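Local coordinates for protein DNA polymerase III beta subunit (Streptococcus pyogenes, PDB 2AVT) that probably encircles DNA as a dimeric ring-shaped sliding clamp that tethers the replicative polymerase to its template, at residues 148-152 / 184-188; 180-184 / 333-337; 201-207 / 242-246. One frame throughout, in Å; residues are numbered along the deposited sequence.

Contact 1. Residues 148-152 / 184-188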
loop_
_atom_site.group_PDB
_atom_site.type_symbol
_atom_site.label_atom_id
_atom_site.label_comp_id
_atom_site.label_asym_id
_atom_site.label_seq_id
_atom_site.Cartn_x
_atom_site.Cartn_y
_atom_site.Cartn_z
ATOM N N GLU A 148 23.466 -4.860 -0.185
ATOM C CA GLU A 148 24.242 -5.296 -1.346
ATOM C C GLU A 148 24.213 -6.802 -1.602
ATOM O O GLU A 148 24.465 -7.237 -2.724
ATOM C CB GLU A 148 25.714 -4.852 -1.218
ATOM C CG GLU A 148 25.917 -3.346 -1.126
ATOM C CD GLU A 148 27.386 -2.929 -1.061
ATOM O OE1 GLU A 148 28.194 -3.630 -0.418
ATOM O OE2 GLU A 148 27.723 -1.880 -1.645
ATOM N N THR A 149 23.898 -7.599 -0.585
ATOM C CA THR A 149 23.905 -9.048 -0.762
ATOM C C THR A 149 22.598 -9.806 -0.497
ATOM O O THR A 149 22.360 -10.855 -1.096
ATOM C CB THR A 149 24.985 -9.687 0.119
ATOM O OG1 THR A 149 24.677 -9.430 1.490
ATOM C CG2 THR A 149 26.360 -9.096 -0.196
ATOM N N ALA A 150 21.759 -9.285 0.389
ATOM C CA ALA A 150 20.501 -9.951 0.737
ATOM C C ALA A 150 19.639 -10.399 -0.444
ATOM O O ALA A 150 19.226 -11.554 -0.512
ATOM C CB ALA A 150 19.682 -9.059 1.664
ATOM N N PHE A 151 19.381 -9.486 -1.372
ATOM C CA PHE A 151 18.550 -9.767 -2.545
ATOM C C PHE A 151 19.020 -10.913 -3.446
ATOM O O PHE A 151 18.213 -11.511 -4.160
ATOM C CB PHE A 151 18.418 -8.496 -3.389
ATOM C CG PHE A 151 19.685 -8.109 -4.103
ATOM C CD1 PHE A 151 19.972 -8.618 -5.365
ATOM C CD2 PHE A 151 20.604 -7.258 -3.504
ATOM C CE1 PHE A 151 21.147 -8.288 -6.016
ATOM C CE2 PHE A 151 21.787 -6.923 -4.152
ATOM C CZ PHE A 151 22.057 -7.439 -5.408
ATOM N N ALA A 152 20.315 -11.219 -3.425
ATOM C CA ALA A 152 20.854 -12.275 -4.279
ATOM C C ALA A 152 20.603 -13.697 -3.781
ATOM O O ALA A 152 20.709 -14.654 -4.551
ATOM C CB ALA A 152 22.348 -12.053 -4.492
ATOM N N ARG A 184 22.713 -15.808 -10.144
ATOM C CA ARG A 184 23.415 -14.553 -9.935
ATOM C C ARG A 184 24.012 -14.592 -8.529
ATOM O O ARG A 184 23.561 -15.345 -7.675
ATOM C CB ARG A 184 22.449 -13.375 -10.115
ATOM C CG ARG A 184 21.310 -13.306 -9.124
ATOM C CD ARG A 184 20.190 -12.560 -9.828
ATOM N NE ARG A 184 19.308 -11.791 -8.953
ATOM C CZ ARG A 184 18.770 -12.252 -7.833
ATOM N NH1 ARG A 184 19.025 -13.486 -7.429
ATOM N NH2 ARG A 184 17.951 -11.476 -7.136
ATOM N N MET A 185 25.016 -13.757 -8.301
ATOM C CA MET A 185 25.733 -13.734 -7.036
ATOM C C MET A 185 26.226 -12.339 -6.707
ATOM O O MET A 185 26.484 -11.549 -7.607
ATOM C CB MET A 185 26.916 -14.699 -7.148
ATOM C CG MET A 185 27.897 -14.649 -6.001
ATOM S SD MET A 185 29.302 -15.742 -6.349
ATOM C CE MET A 185 30.251 -14.693 -7.377
ATOM N N SER A 186 26.362 -12.062 -5.416
ATOM C CA SER A 186 26.833 -10.773 -4.933
ATOM C C SER A 186 27.813 -11.014 -3.792
ATOM O O SER A 186 27.527 -11.791 -2.867
ATOM C CB SER A 186 25.660 -9.937 -4.428
ATOM O OG SER A 186 26.091 -8.624 -4.136
ATOM N N GLN A 187 28.968 -10.351 -3.863
ATOM C CA GLN A 187 30.018 -10.501 -2.851
ATOM C C GLN A 187 30.652 -9.190 -2.368
ATOM O O GLN A 187 30.957 -8.293 -3.156
ATOM C CB GLN A 187 31.126 -11.399 -3.391
ATOM C CG GLN A 187 32.315 -11.552 -2.458
ATOM C CD GLN A 187 33.544 -12.077 -3.179
ATOM O OE1 GLN A 187 34.189 -11.357 -3.953
ATOM N NE2 GLN A 187 33.861 -13.334 -2.945
ATOM N N ARG A 188 30.871 -9.112 -1.060
ATOM C CA ARG A 188 31.480 -7.940 -0.448
ATOM C C ARG A 188 32.660 -8.391 0.410
ATOM O O ARG A 188 32.505 -9.222 1.303
ATOM C CB ARG A 188 30.458 -7.197 0.423
ATOM C CG ARG A 188 30.978 -5.912 1.078
ATOM C CD ARG A 188 31.280 -4.817 0.046
ATOM N NE ARG A 188 31.899 -3.635 0.653
ATOM C CZ ARG A 188 31.265 -2.768 1.438
ATOM N NH1 ARG A 188 29.979 -2.932 1.719
ATOM N NH2 ARG A 188 31.924 -1.741 1.959
#
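The hydroxyl of S186 gives its proton to the carbonyl oxygen of E148 near the end of helix 139-149, with S186 OG 2.6 Å from E148 O. The donor stands 31° off the carbonyl plane. S186 has its OG trans to the backbone N (chi1 -172°), which carries the hydroxyl up from the strand to the helix. Beside it the methyls of A152 and T149 lie against S186: A152 CB is 3.9 Å from S186 CB, and T149 CG2 is 4.0 Å from S186 OG. Farther along the strand R188 bends beyond CG and brings NH1 to 2.9 Å from E148 OE1. This is a salt bridge with a weak, bent hydrogen bond, the carboxylate and guanidinium planes standing 71° apart. E366 is a long, weak second partner for R188 NH1, and its own carboxylate comes close to that of E148. At the start of the strand R184 NH2 reaches F151 O at 3.0 Å, again weakly, while it meets the F151 ring at the edge; its stronger partner is E336. S186 thus holds the carbonyl of E148, R184 adds a weak bond to that of F151 in the 3-10 turn, and R188 probably offsets part of the buried negative charge of E148 and E366.

Contact 2. Residues 180-184 / 333-337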
loop_
_atom_site.group_PDB
_atom_site.type_symbol
_atom_site.label_atom_id
_atom_site.label_comp_id
_atom_site.label_asym_id
_atom_site.label_seq_id
_atom_site.Cartn_x
_atom_site.Cartn_y
_atom_site.Cartn_z
ATOM N N THR A 180 23.961 -15.969 -3.219
ATOM C CA THR A 180 23.706 -16.365 -4.591
ATOM C C THR A 180 22.467 -17.247 -4.721
ATOM O O THR A 180 22.033 -17.898 -3.767
ATOM C CB THR A 180 24.911 -17.136 -5.182
ATOM O OG1 THR A 180 24.659 -17.439 -6.556
ATOM C CG2 THR A 180 25.145 -18.434 -4.435
ATOM N N ASP A 181 21.902 -17.242 -5.922
ATOM C CA ASP A 181 20.722 -18.030 -6.254
ATOM C C ASP A 181 21.116 -18.963 -7.403
ATOM O O ASP A 181 20.265 -19.393 -8.173
ATOM C CB ASP A 181 19.587 -17.109 -6.704
ATOM C CG ASP A 181 19.894 -16.407 -8.006
ATOM O OD1 ASP A 181 21.092 -16.246 -8.316
ATOM O OD2 ASP A 181 18.943 -16.012 -8.725
ATOM N N SER A 182 22.415 -19.258 -7.512
ATOM C CA SER A 182 22.960 -20.125 -8.559
ATOM C C SER A 182 22.460 -19.685 -9.925
ATOM O O SER A 182 22.243 -20.487 -10.834
ATOM C CB SER A 182 22.578 -21.580 -8.319
ATOM O OG SER A 182 21.179 -21.773 -8.435
ATOM N N HIS A 183 22.263 -18.381 -10.039
ATOM C CA HIS A 183 21.827 -17.739 -11.269
ATOM C C HIS A 183 22.622 -16.435 -11.315
ATOM O O HIS A 183 23.138 -16.031 -12.358
ATOM C CB HIS A 183 20.328 -17.439 -11.219
ATOM C CG HIS A 183 19.460 -18.655 -11.361
ATOM N ND1 HIS A 183 19.447 -19.424 -12.504
ATOM C CD2 HIS A 183 18.587 -19.234 -10.505
ATOM C CE1 HIS A 183 18.603 -20.429 -12.343
ATOM N NE2 HIS A 183 18.069 -20.340 -11.141
ATOM N N ARG A 184 22.713 -15.808 -10.144
ATOM C CA ARG A 184 23.415 -14.553 -9.935
ATOM C C ARG A 184 24.012 -14.592 -8.529
ATOM O O ARG A 184 23.561 -15.345 -7.675
ATOM C CB ARG A 184 22.449 -13.375 -10.115
ATOM C CG ARG A 184 21.310 -13.306 -9.124
ATOM C CD ARG A 184 20.190 -12.560 -9.828
ATOM N NE ARG A 184 19.308 -11.791 -8.953
ATOM C CZ ARG A 184 18.770 -12.252 -7.833
ATOM N NH1 ARG A 184 19.025 -13.486 -7.429
ATOM N NH2 ARG A 184 17.951 -11.476 -7.136
ATOM N N TYR A 333 17.754 -9.656 -13.265
ATOM C CA TYR A 333 19.002 -9.851 -12.549
ATOM C C TYR A 333 19.894 -8.611 -12.627
ATOM O O TYR A 333 20.467 -8.183 -11.626
ATOM C CB TYR A 333 19.724 -11.066 -13.125
ATOM C CG TYR A 333 19.014 -12.376 -12.856
ATOM C CD1 TYR A 333 17.903 -12.430 -12.023
ATOM C CD2 TYR A 333 19.492 -13.567 -13.385
ATOM C CE1 TYR A 333 17.298 -13.632 -11.718
ATOM C CE2 TYR A 333 18.894 -14.772 -13.085
ATOM C CZ TYR A 333 17.800 -14.800 -12.249
ATOM O OH TYR A 333 17.229 -16.009 -11.923
ATOM N N LEU A 334 20.000 -8.032 -13.820
ATOM C CA LEU A 334 20.813 -6.841 -14.010
ATOM C C LEU A 334 20.165 -5.661 -13.299
ATOM O O LEU A 334 20.844 -4.857 -12.650
ATOM C CB LEU A 334 20.964 -6.528 -15.501
ATOM C CG LEU A 334 21.807 -5.292 -15.830
ATOM C CD1 LEU A 334 23.159 -5.379 -15.109
ATOM C CD2 LEU A 334 22.008 -5.198 -17.329
ATOM N N ILE A 335 18.843 -5.561 -13.422
ATOM C CA ILE A 335 18.097 -4.486 -12.783
ATOM C C ILE A 335 18.381 -4.466 -11.284
ATOM O O ILE A 335 18.715 -3.429 -10.720
ATOM C CB ILE A 335 16.574 -4.648 -13.031
ATOM C CG1 ILE A 335 16.287 -4.534 -14.534
ATOM C CG2 ILE A 335 15.797 -3.582 -12.256
ATOM C CD1 ILE A 335 14.823 -4.647 -14.905
ATOM N N GLU A 336 18.265 -5.620 -10.643
ATOM C CA GLU A 336 18.516 -5.720 -9.218
ATOM C C GLU A 336 19.982 -5.440 -8.848
ATOM O O GLU A 336 20.264 -4.852 -7.799
ATOM C CB GLU A 336 18.070 -7.098 -8.720
ATOM C CG GLU A 336 16.549 -7.193 -8.569
ATOM C CD GLU A 336 16.046 -8.598 -8.314
ATOM O OE1 GLU A 336 16.698 -9.342 -7.555
ATOM O OE2 GLU A 336 14.978 -8.952 -8.862
ATOM N N SER A 337 20.913 -5.849 -9.708
ATOM C CA SER A 337 22.331 -5.601 -9.452
ATOM C C SER A 337 22.611 -4.103 -9.513
ATOM O O SER A 337 23.380 -3.572 -8.714
ATOM C CB SER A 337 23.206 -6.326 -10.478
ATOM O OG SER A 337 23.273 -7.718 -10.201
#
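R184 and Y333 make the tight half of this contact. The arginine chain runs across the tyrosine at about a right angle, with R184 CD over one face of the ring, 3.4 Å from the centroid of Y333, in a CH-pi contact. Beyond CD the chain continues to its salt bridge: R184 NH2 lies 2.5 Å from E336 OE1, and the oxygen sits near the guanidinium plane, while the two flat groups are turned 83° from each other. R184 NH1 pairs with the carboxylate of D181, 2.8 Å from D181 OD2, so the guanidinium is held by acids of both segments. The loop itself is a short hairpin connection between strands 174-180 and 184-191. D181 OD1 accepts from the backbone N of R184 in an Asx motif, and T180 OG1, accepting from S182 N, makes an ST turn, so the acid that grips R184 is itself fixed by the turn. This hairpin of the central domain meets helix 331-339 of the C-terminal domain. Around the phenol oxygen things are looser: H183 CB is 3.5 Å from Y333 OH, and D181 OD2 stands 3.6 Å from Y333 OH without a hydrogen bond, with H183 exposed to solvent.

Contact 3. Residues 201-207 / 242-246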
loop_
_atom_site.group_PDB
_atom_site.type_symbol
_atom_site.label_atom_id
_atom_site.label_comp_id
_atom_site.label_asym_id
_atom_site.label_seq_id
_atom_site.Cartn_x
_atom_site.Cartn_y
_atom_site.Cartn_z
ATOM N N VAL A 201 29.276 -18.327 8.983
ATOM C CA VAL A 201 27.867 -18.660 9.118
ATOM C C VAL A 201 27.057 -18.291 7.892
ATOM O O VAL A 201 27.556 -17.673 6.949
ATOM C CB VAL A 201 27.244 -17.936 10.335
ATOM C CG1 VAL A 201 27.929 -18.371 11.610
ATOM C CG2 VAL A 201 27.371 -16.429 10.160
ATOM N N VAL A 202 25.793 -18.689 7.917
ATOM C CA VAL A 202 24.864 -18.398 6.843
ATOM C C VAL A 202 23.635 -17.855 7.560
ATOM O O VAL A 202 23.054 -18.531 8.408
ATOM C CB VAL A 202 24.498 -19.666 6.049
ATOM C CG1 VAL A 202 23.520 -19.318 4.940
ATOM C CG2 VAL A 202 25.764 -20.295 5.464
ATOM N N LEU A 203 23.265 -16.623 7.232
ATOM C CA LEU A 203 22.130 -15.969 7.869
ATOM C C LEU A 203 20.988 -15.763 6.887
ATOM O O LEU A 203 21.179 -15.181 5.813
ATOM C CB LEU A 203 22.567 -14.614 8.433
ATOM C CG LEU A 203 21.651 -14.040 9.512
ATOM C CD1 LEU A 203 21.618 -15.018 10.677
ATOM C CD2 LEU A 203 22.158 -12.695 9.984
ATOM N N PRO A 204 19.780 -16.234 7.244
ATOM C CA PRO A 204 18.601 -16.096 6.381
ATOM C C PRO A 204 18.511 -14.648 5.921
ATOM O O PRO A 204 18.560 -13.730 6.741
ATOM C CB PRO A 204 17.450 -16.495 7.309
ATOM C CG PRO A 204 18.077 -17.480 8.217
ATOM C CD PRO A 204 19.415 -16.841 8.537
ATOM N N SER A 205 18.392 -14.439 4.617
ATOM C CA SER A 205 18.341 -13.091 4.077
ATOM C C SER A 205 17.237 -12.208 4.637
ATOM O O SER A 205 17.444 -11.007 4.837
ATOM C CB SER A 205 18.239 -13.140 2.552
ATOM O OG SER A 205 17.171 -13.975 2.148
ATOM N N LYS A 206 16.063 -12.778 4.888
ATOM C CA LYS A 206 14.974 -11.968 5.413
ATOM C C LYS A 206 15.343 -11.424 6.781
ATOM O O LYS A 206 15.011 -10.292 7.118
ATOM C CB LYS A 206 13.681 -12.782 5.519
ATOM C CG LYS A 206 12.471 -11.917 5.854
ATOM C CD LYS A 206 11.164 -12.677 5.696
ATOM C CE LYS A 206 9.989 -11.712 5.613
ATOM N NZ LYS A 206 10.176 -10.732 4.496
ATOM N N SER A 207 16.036 -12.237 7.565
ATOM C CA SER A 207 16.445 -11.832 8.897
ATOM C C SER A 207 17.372 -10.617 8.847
ATOM O O SER A 207 17.372 -9.793 9.757
ATOM C CB SER A 207 17.137 -12.999 9.605
ATOM O OG SER A 207 16.248 -14.098 9.745
ATOM N N THR A 242 19.101 -14.023 15.666
ATOM C CA THR A 242 18.692 -14.633 14.416
ATOM C C THR A 242 19.130 -16.085 14.352
ATOM O O THR A 242 20.266 -16.413 14.699
ATOM C CB THR A 242 19.302 -13.940 13.206
ATOM O OG1 THR A 242 19.041 -12.531 13.267
ATOM C CG2 THR A 242 18.696 -14.515 11.941
ATOM N N ARG A 243 18.219 -16.950 13.908
ATOM C CA ARG A 243 18.505 -18.372 13.768
ATOM C C ARG A 243 19.446 -18.541 12.578
ATOM O O ARG A 243 19.315 -17.839 11.578
ATOM C CB ARG A 243 17.195 -19.136 13.539
ATOM C CG ARG A 243 17.325 -20.533 12.954
ATOM C CD ARG A 243 15.945 -21.192 12.903
ATOM N NE ARG A 243 15.893 -22.365 12.033
ATOM C CZ ARG A 243 15.972 -22.321 10.705
ATOM N NH1 ARG A 243 15.901 -23.443 9.996
ATOM N NH2 ARG A 243 16.111 -21.158 10.082
ATOM N N LEU A 244 20.393 -19.468 12.692
ATOM C CA LEU A 244 21.357 -19.710 11.622
ATOM C C LEU A 244 20.996 -20.903 10.745
ATOM O O LEU A 244 20.423 -21.887 11.218
ATOM C CB LEU A 244 22.756 -19.941 12.211
ATOM C CG LEU A 244 23.420 -18.789 12.974
ATOM C CD1 LEU A 244 24.776 -19.244 13.466
ATOM C CD2 LEU A 244 23.567 -17.576 12.081
ATOM N N LEU A 245 21.336 -20.808 9.463
ATOM C CA LEU A 245 21.081 -21.902 8.541
ATOM C C LEU A 245 22.278 -22.844 8.647
ATOM O O LEU A 245 23.416 -22.439 8.426
ATOM C CB LEU A 245 20.930 -21.374 7.113
ATOM C CG LEU A 245 19.666 -20.545 6.869
ATOM C CD1 LEU A 245 19.735 -19.868 5.508
ATOM C CD2 LEU A 245 18.439 -21.456 6.962
ATOM N N GLU A 246 22.024 -24.092 9.020
ATOM C CA GLU A 246 23.106 -25.060 9.155
ATOM C C GLU A 246 23.414 -25.707 7.819
ATOM O O GLU A 246 22.578 -25.719 6.911
ATOM C CB GLU A 246 22.742 -26.151 10.164
ATOM C CG GLU A 246 22.347 -25.632 11.533
ATOM C CD GLU A 246 22.208 -26.747 12.550
ATOM O OE1 GLU A 246 21.652 -27.814 12.193
ATOM O OE2 GLU A 246 22.646 -26.552 13.709
HETATM O O HOH W 1 25.306 -21.118 9.736
#
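L203 and L244 meet in the apolar centre, where L203 CD1 is 3.5 Å from L244 CD2. The same methyl of L203 also presses on T242 CG2, closer than two carbons normally sit, and that spacing is doubtful. I231 and F233 of strand 230-234 touch L203 as well, so its branched end also packs on the neighbouring sheet. L244 spreads its two methyls: with CG trans to the carbonyl carbon (chi1 -64°), CD2 goes to L203 while L244 CD1 lies 3.8 Å from V201 CG1. On the next residue, L245 lies between V202 and P204; L245 CD1 is 3.9 Å from V202 CG1, the two chains crossing at about a right angle. The side chains of L245 and P204 run past each other in opposite directions, L245 CG 3.7 Å from P204 CG. Farther out, the methylene P204 CD sits 3.2 Å from R243 O. Where helix 205-214 starts over T242, S207 and T242 bury their hydroxyls, and neither OG nor OG1 has a partner in the model.

The polar edge belongs to the backbones. L245 N donates to V202 O at 3.0 Å in a nearly straight bond (167°). The return bond is made through a water, which accepts from V202 N and donates to L245 O at 2.7 Å, so one link of the pair is direct and the other passes through the water. Strand 199-204, outermost in its sheet within this chain, passes through P204 at the N-cap into helix 205-214, and here it meets the chain leaving strand 238-243 of a different sheet: two sheets joined within one domain of the DNA-clamp fold.

In the fold
Contacts 1 and 2 are neighbours, centres about 8 Å apart, and share R184, whose guanidinium bonds to helix 331-339 of the C-terminal domain and weakly to the 3-10 turn that follows helix 139-149; F151 CZ also packs on E336 O at 4.0 Å. Contact 3 lies about 15 Å from contact 1, centre to centre, and touches it where A150 O packs against S205 CB at 3.6 Å; strands 184-191 and 199-204 belong to the same sheet. Between contacts 2 and 3 the nearest atoms are about 9 Å apart. In related bacterial clamps, partner proteins insert a short peptide between the central and C-terminal domains, and contact 2 probably lies beside that groove.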